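Local coordinates for AtxE2 (Asticcacaulis excentricus, PDB 5TXE), which hydrolyses the isopeptide bond of the lasso peptides astexin-2 and astexin-3, converting these threaded substrates into linear peptides, at residues S596-E610 / K626-K640. The protein carries 1 engineered substitution. Sequence-based numbering, arbitrary orientation.
Sequences SRLDTPLLIQSADEE and KPVELIIYPNEHHVK
Ile604 and Leu630 sit side by side in the parallel pairing of strands 602-607 and 628-633, where Leu630 CD1 reaches across to within 3.8 Å of Ile604 CG2. Beta-branched residues and leucines suit this ladder because they fill the face under helix 615-623, whose Phe618 touches Val628 and Leu630. The opposite face carries Leu603, whose CD1 meets Ile631 CG1 at 3.9 Å, and Gln605, whose amide oxygen OE1 accepts a hydrogen bond from Tyr633 OH (2.7 Å) at the edge of the phenol ring; Arg652 of helix 643-662 binds the same oxygen. Strand 628-633 is the outermost of the mixed sheet of the alpha/beta-hydrolase fold, reached from strand 602-607 through helix 615-623, and the segments that follow these two strands supply the acid and the base of the probable charge relay. Glu610 OE2 accepts from His638 ND1 (2.8 Å) on its syn side. His638 CG lies anti to its own backbone N (chi1 176°), which carries the ring over to Glu610; ring and carboxylate planes stand nearly perpendicular, while NE2 bonds to the backbone of the bound peptide beside Ala527, the engineered replacement of the nucleophile. Next to it, His637 ND1 donates to Glu609 OE1 from above the carboxylate plane. Asp608 braces the loop: OD1 accepts a nearly straight hydrogen bond from Glu636 N (3.1 Å, N-H...O 176°) and OD2 one from Asn635 N. Whereas Leu603, Ile604, Gln605, Glu610 and His638 are buried, the other end is looser, with Ser596 and Asp599 exposed. There Lys626, bent at chi2, lays its methylenes along Leu598 O and brings NZ to Asp599 OD1 (2.7 Å) in a salt bridge and to Ser596 O (3.0 Å), above that carbonyl's plane. A methionine in its place would probably leave the Asp599 carboxylate without its counter-charge and let the 596-599 turn move more freely.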
loop_
_atom_site.group_PDB
_atom_site.type_symbol
_atom_site.label_atom_id
_atom_site.label_comp_id
_atom_site.label_asym_id
_atom_site.label_seq_id
_atom_site.Cartn_x
_atom_site.Cartn_y
_atom_site.Cartn_z
ATOM N N SER A 596 -22.136 14.076 20.811
ATOM C CA SER A 596 -23.008 13.706 21.936
ATOM C C SER A 596 -23.751 12.380 21.713
ATOM O O SER A 596 -24.234 11.801 22.659
ATOM C CB SER A 596 -23.950 14.873 22.277
ATOM O OG SER A 596 -24.689 15.172 21.088
ATOM N N ARG A 597 -23.782 11.845 20.500
ATOM C CA ARG A 597 -24.386 10.496 20.305
ATOM C C ARG A 597 -23.393 9.396 19.929
ATOM O O ARG A 597 -23.738 8.376 19.420
ATOM C CB ARG A 597 -25.480 10.555 19.240
ATOM C CG ARG A 597 -25.047 10.917 17.839
ATOM C CD ARG A 597 -26.336 11.258 17.130
ATOM N NE ARG A 597 -26.241 11.671 15.742
ATOM C CZ ARG A 597 -26.290 10.835 14.714
ATOM N NH1 ARG A 597 -26.293 9.537 14.943
ATOM N NH2 ARG A 597 -26.258 11.292 13.469
ATOM N N LEU A 598 -22.132 9.621 20.200
ATOM C CA LEU A 598 -21.136 8.696 19.777
ATOM C C LEU A 598 -20.690 7.906 21.003
ATOM O O LEU A 598 -19.724 8.276 21.718
ATOM C CB LEU A 598 -20.010 9.481 19.147
ATOM C CG LEU A 598 -19.356 8.792 17.978
ATOM C CD1 LEU A 598 -19.240 9.824 16.875
ATOM C CD2 LEU A 598 -18.024 8.164 18.425
ATOM N N ASP A 599 -21.399 6.820 21.259
ATOM C CA ASP A 599 -21.143 6.091 22.475
ATOM C C ASP A 599 -20.140 4.936 22.373
ATOM O O ASP A 599 -19.743 4.393 23.401
ATOM C CB ASP A 599 -22.467 5.623 23.061
ATOM C CG ASP A 599 -23.332 6.805 23.480
ATOM O OD1 ASP A 599 -22.849 7.627 24.305
ATOM O OD2 ASP A 599 -24.469 6.932 22.989
ATOM N N THR A 600 -19.740 4.566 21.162
ATOM C CA THR A 600 -18.748 3.523 20.994
ATOM C C THR A 600 -17.351 3.974 21.438
ATOM O O THR A 600 -16.866 4.960 20.957
ATOM C CB THR A 600 -18.666 3.164 19.513
ATOM O OG1 THR A 600 -19.950 2.720 19.068
ATOM C CG2 THR A 600 -17.681 2.025 19.271
ATOM N N PRO A 601 -16.672 3.193 22.264
ATOM C CA PRO A 601 -15.269 3.431 22.604
ATOM C C PRO A 601 -14.410 3.527 21.381
ATOM O O PRO A 601 -14.454 2.652 20.528
ATOM C CB PRO A 601 -14.893 2.208 23.422
ATOM C CG PRO A 601 -16.188 1.743 24.037
ATOM C CD PRO A 601 -17.216 1.983 22.954
ATOM N N LEU A 602 -13.623 4.595 21.295
ATOM C CA LEU A 602 -12.766 4.829 20.146
ATOM C C LEU A 602 -11.351 5.185 20.603
ATOM O O LEU A 602 -11.139 6.131 21.413
ATOM C CB LEU A 602 -13.322 5.986 19.380
ATOM C CG LEU A 602 -12.485 6.457 18.201
ATOM C CD1 LEU A 602 -12.360 5.367 17.164
ATOM C CD2 LEU A 602 -13.053 7.715 17.574
ATOM N N LEU A 603 -10.401 4.418 20.098
ATOM C CA LEU A 603 -9.008 4.678 20.247
ATOM C C LEU A 603 -8.429 5.220 18.963
ATOM O O LEU A 603 -8.590 4.585 17.923
ATOM C CB LEU A 603 -8.284 3.425 20.634
ATOM C CG LEU A 603 -6.768 3.538 20.719
ATOM C CD1 LEU A 603 -6.344 4.393 21.864
ATOM C CD2 LEU A 603 -6.199 2.156 20.955
ATOM N N ILE A 604 -7.739 6.371 19.029
ATOM C CA ILE A 604 -7.066 6.941 17.847
ATOM C C ILE A 604 -5.544 6.883 18.052
ATOM O O ILE A 604 -5.012 7.454 19.019
ATOM C CB ILE A 604 -7.491 8.410 17.615
ATOM C CG1 ILE A 604 -9.029 8.535 17.564
ATOM C CG2 ILE A 604 -6.931 8.981 16.346
ATOM C CD1 ILE A 604 -9.533 9.934 17.881
ATOM N N GLN A 605 -4.844 6.236 17.139
ATOM C CA GLN A 605 -3.409 6.062 17.278
ATOM C C GLN A 605 -2.805 6.818 16.142
ATOM O O GLN A 605 -2.604 6.267 15.040
ATOM C CB GLN A 605 -3.055 4.592 17.250
ATOM C CG GLN A 605 -3.581 3.853 18.474
ATOM C CD GLN A 605 -2.731 2.681 18.903
ATOM O OE1 GLN A 605 -1.662 2.876 19.537
ATOM N NE2 GLN A 605 -3.212 1.456 18.659
ATOM N N SER A 606 -2.567 8.111 16.364
ATOM C CA SER A 606 -2.231 9.017 15.274
ATOM C C SER A 606 -0.751 9.356 15.177
ATOM O O SER A 606 -0.074 9.497 16.180
ATOM C CB SER A 606 -3.024 10.326 15.477
ATOM O OG SER A 606 -2.849 11.231 14.416
ATOM N N ALA A 607 -0.277 9.538 13.961
ATOM C CA ALA A 607 0.984 10.231 13.713
ATOM C C ALA A 607 0.864 11.678 14.139
ATOM O O ALA A 607 -0.230 12.248 14.028
ATOM C CB ALA A 607 1.313 10.175 12.242
ATOM N N ASP A 608 1.943 12.255 14.675
ATOM C CA ASP A 608 1.962 13.660 14.945
ATOM C C ASP A 608 1.611 14.456 13.710
ATOM O O ASP A 608 0.974 15.503 13.780
ATOM C CB ASP A 608 3.275 14.162 15.579
ATOM C CG ASP A 608 4.531 13.825 14.772
ATOM O OD1 ASP A 608 4.508 13.152 13.686
ATOM O OD2 ASP A 608 5.603 14.252 15.271
ATOM N N GLU A 609 2.018 13.979 12.583
ATOM C CA GLU A 609 1.755 14.688 11.331
ATOM C C GLU A 609 0.253 14.699 10.945
ATOM O O GLU A 609 -0.133 15.438 10.050
ATOM C CB GLU A 609 2.609 14.043 10.264
ATOM C CG GLU A 609 2.567 14.656 8.900
ATOM C CD GLU A 609 3.723 14.184 7.997
ATOM O OE1 GLU A 609 3.483 13.288 7.150
ATOM O OE2 GLU A 609 4.864 14.688 8.150
ATOM N N GLU A 610 -0.606 13.969 11.665
ATOM C CA GLU A 610 -2.042 14.032 11.389
ATOM C C GLU A 610 -2.864 14.383 12.581
ATOM O O GLU A 610 -4.075 14.580 12.424
ATOM C CB GLU A 610 -2.554 12.683 10.850
ATOM C CG GLU A 610 -1.928 12.308 9.509
ATOM C CD GLU A 610 -2.546 11.043 8.895
ATOM O OE1 GLU A 610 -2.734 9.992 9.601
ATOM O OE2 GLU A 610 -2.794 11.082 7.670
ATOM N N LYS A 626 -17.529 11.070 26.304
ATOM C CA LYS A 626 -17.494 9.836 25.582
ATOM C C LYS A 626 -16.188 9.118 25.821
ATOM O O LYS A 626 -15.160 9.748 26.115
ATOM C CB LYS A 626 -17.709 10.134 24.082
ATOM C CG LYS A 626 -18.987 10.933 23.862
ATOM C CD LYS A 626 -20.214 10.192 24.453
ATOM C CE LYS A 626 -21.498 10.972 24.271
ATOM N NZ LYS A 626 -22.714 10.259 24.769
ATOM N N PRO A 627 -16.197 7.789 25.655
ATOM C CA PRO A 627 -14.980 6.984 25.854
ATOM C C PRO A 627 -14.024 6.963 24.659
ATOM O O PRO A 627 -13.947 5.975 23.957
ATOM C CB PRO A 627 -15.531 5.602 26.106
ATOM C CG PRO A 627 -16.844 5.573 25.370
ATOM C CD PRO A 627 -17.369 6.959 25.334
ATOM N N VAL A 628 -13.257 8.044 24.522
ATOM C CA VAL A 628 -12.340 8.263 23.438
ATOM C C VAL A 628 -10.921 8.444 24.047
ATOM O O VAL A 628 -10.769 8.955 25.147
ATOM C CB VAL A 628 -12.731 9.507 22.658
ATOM C CG1 VAL A 628 -12.625 10.747 23.514
ATOM C CG2 VAL A 628 -11.867 9.719 21.416
ATOM N N GLU A 629 -9.903 8.002 23.329
ATOM C CA GLU A 629 -8.503 8.203 23.737
ATOM C C GLU A 629 -7.711 8.406 22.465
ATOM O O GLU A 629 -7.969 7.766 21.429
ATOM C CB GLU A 629 -7.982 7.002 24.506
ATOM C CG GLU A 629 -6.532 7.134 24.900
ATOM C CD GLU A 629 -6.094 6.173 25.976
ATOM O OE1 GLU A 629 -5.328 5.230 25.673
ATOM O OE2 GLU A 629 -6.485 6.360 27.147
ATOM N N LEU A 630 -6.751 9.325 22.554
ATOM C CA LEU A 630 -5.887 9.694 21.434
ATOM C C LEU A 630 -4.437 9.507 21.848
ATOM O O LEU A 630 -3.996 9.965 22.927
ATOM C CB LEU A 630 -6.140 11.167 21.057
ATOM C CG LEU A 630 -5.155 11.900 20.137
ATOM C CD1 LEU A 630 -5.135 11.259 18.756
ATOM C CD2 LEU A 630 -5.535 13.338 19.931
ATOM N N ILE A 631 -3.698 8.831 20.996
ATOM C CA ILE A 631 -2.318 8.556 21.224
ATOM C C ILE A 631 -1.584 9.252 20.134
ATOM O O ILE A 631 -2.001 9.207 19.003
ATOM C CB ILE A 631 -1.982 7.073 21.104
ATOM C CG1 ILE A 631 -2.882 6.217 21.997
ATOM C CG2 ILE A 631 -0.527 6.789 21.469
ATOM C CD1 ILE A 631 -2.747 6.415 23.528
ATOM N N ILE A 632 -0.454 9.884 20.453
ATOM C CA ILE A 632 0.323 10.572 19.440
ATOM C C ILE A 632 1.696 9.957 19.307
ATOM O O ILE A 632 2.369 9.767 20.313
ATOM C CB ILE A 632 0.441 12.054 19.857
ATOM C CG1 ILE A 632 -0.948 12.654 19.822
ATOM C CG2 ILE A 632 1.378 12.845 18.908
ATOM C CD1 ILE A 632 -1.018 13.848 20.689
ATOM N N TYR A 633 2.162 9.728 18.071
ATOM C CA TYR A 633 3.516 9.215 17.831
ATOM C C TYR A 633 4.390 10.238 17.133
ATOM O O TYR A 633 4.006 10.771 16.070
ATOM C CB TYR A 633 3.403 7.935 16.949
ATOM C CG TYR A 633 2.739 6.746 17.622
ATOM C CD1 TYR A 633 1.359 6.591 17.657
ATOM C CD2 TYR A 633 3.477 5.798 18.219
ATOM C CE1 TYR A 633 0.766 5.527 18.292
ATOM C CE2 TYR A 633 2.891 4.730 18.872
ATOM C CZ TYR A 633 1.537 4.593 18.903
ATOM O OH TYR A 633 1.014 3.443 19.529
ATOM N N PRO A 634 5.605 10.476 17.643
ATOM C CA PRO A 634 6.453 11.500 17.053
ATOM C C PRO A 634 7.150 11.106 15.770
ATOM O O PRO A 634 7.524 9.930 15.574
ATOM C CB PRO A 634 7.501 11.761 18.129
ATOM C CG PRO A 634 7.605 10.421 18.832
ATOM C CD PRO A 634 6.206 9.872 18.826
ATOM N N ASN A 635 7.355 12.104 14.906
ATOM C CA ASN A 635 8.036 11.924 13.643
ATOM C C ASN A 635 7.464 10.707 12.828
ATOM O O ASN A 635 8.216 9.842 12.370
ATOM C CB ASN A 635 9.540 11.758 13.883
ATOM C CG ASN A 635 10.322 11.812 12.579
ATOM O OD1 ASN A 635 9.841 12.355 11.608
ATOM N ND2 ASN A 635 11.465 11.178 12.523
ATOM N N GLU A 636 6.143 10.693 12.641
ATOM C CA GLU A 636 5.498 9.635 11.948
ATOM C C GLU A 636 4.676 10.197 10.802
ATOM O O GLU A 636 4.544 11.381 10.657
ATOM C CB GLU A 636 4.583 8.869 12.861
ATOM C CG GLU A 636 5.277 7.805 13.669
ATOM C CD GLU A 636 5.797 6.670 12.799
ATOM O OE1 GLU A 636 5.572 6.703 11.579
ATOM O OE2 GLU A 636 6.476 5.757 13.357
ATOM N N HIS A 637 4.137 9.298 9.986
ATOM C CA HIS A 637 3.423 9.679 8.788
ATOM C C HIS A 637 2.103 8.890 8.746
ATOM O O HIS A 637 1.808 8.050 9.592
ATOM C CB HIS A 637 4.280 9.390 7.552
ATOM C CG HIS A 637 5.548 10.132 7.540
ATOM N ND1 HIS A 637 5.592 11.489 7.338
ATOM C CD2 HIS A 637 6.807 9.752 7.853
ATOM C CE1 HIS A 637 6.840 11.905 7.459
ATOM N NE2 HIS A 637 7.588 10.872 7.810
ATOM N N HIS A 638 1.318 9.245 7.763
ATOM C CA HIS A 638 0.020 8.658 7.449
ATOM C C HIS A 638 0.042 7.150 7.560
ATOM O O HIS A 638 -0.840 6.579 8.186
ATOM C CB HIS A 638 -0.304 9.140 6.017
ATOM C CG HIS A 638 -1.546 8.600 5.431
ATOM N ND1 HIS A 638 -2.783 8.968 5.881
ATOM C CD2 HIS A 638 -1.754 7.770 4.375
ATOM C CE1 HIS A 638 -3.710 8.352 5.164
ATOM N NE2 HIS A 638 -3.107 7.611 4.251
ATOM N N VAL A 639 1.079 6.524 7.025
ATOM C CA VAL A 639 1.438 5.128 7.341
ATOM C C VAL A 639 2.723 5.144 8.207
ATOM O O VAL A 639 3.680 5.876 7.880
ATOM C CB VAL A 639 1.693 4.389 6.025
ATOM C CG1 VAL A 639 2.350 3.051 6.252
ATOM C CG2 VAL A 639 0.373 4.222 5.278
ATOM N N LYS A 640 2.766 4.360 9.280
ATOM C CA LYS A 640 3.845 4.472 10.249
ATOM C C LYS A 640 5.033 3.670 9.796
ATOM O O LYS A 640 4.859 2.708 9.128
ATOM C CB LYS A 640 3.418 4.077 11.651
ATOM C CG LYS A 640 2.360 4.989 12.215
ATOM C CD LYS A 640 1.869 4.494 13.556
ATOM C CE LYS A 640 0.816 5.407 14.157
ATOM N NZ LYS A 640 -0.520 5.261 13.503
HETATM O O HOH W 1 2.041 11.639 5.949
HETATM O O HOH W 2 -3.364 7.481 8.985
#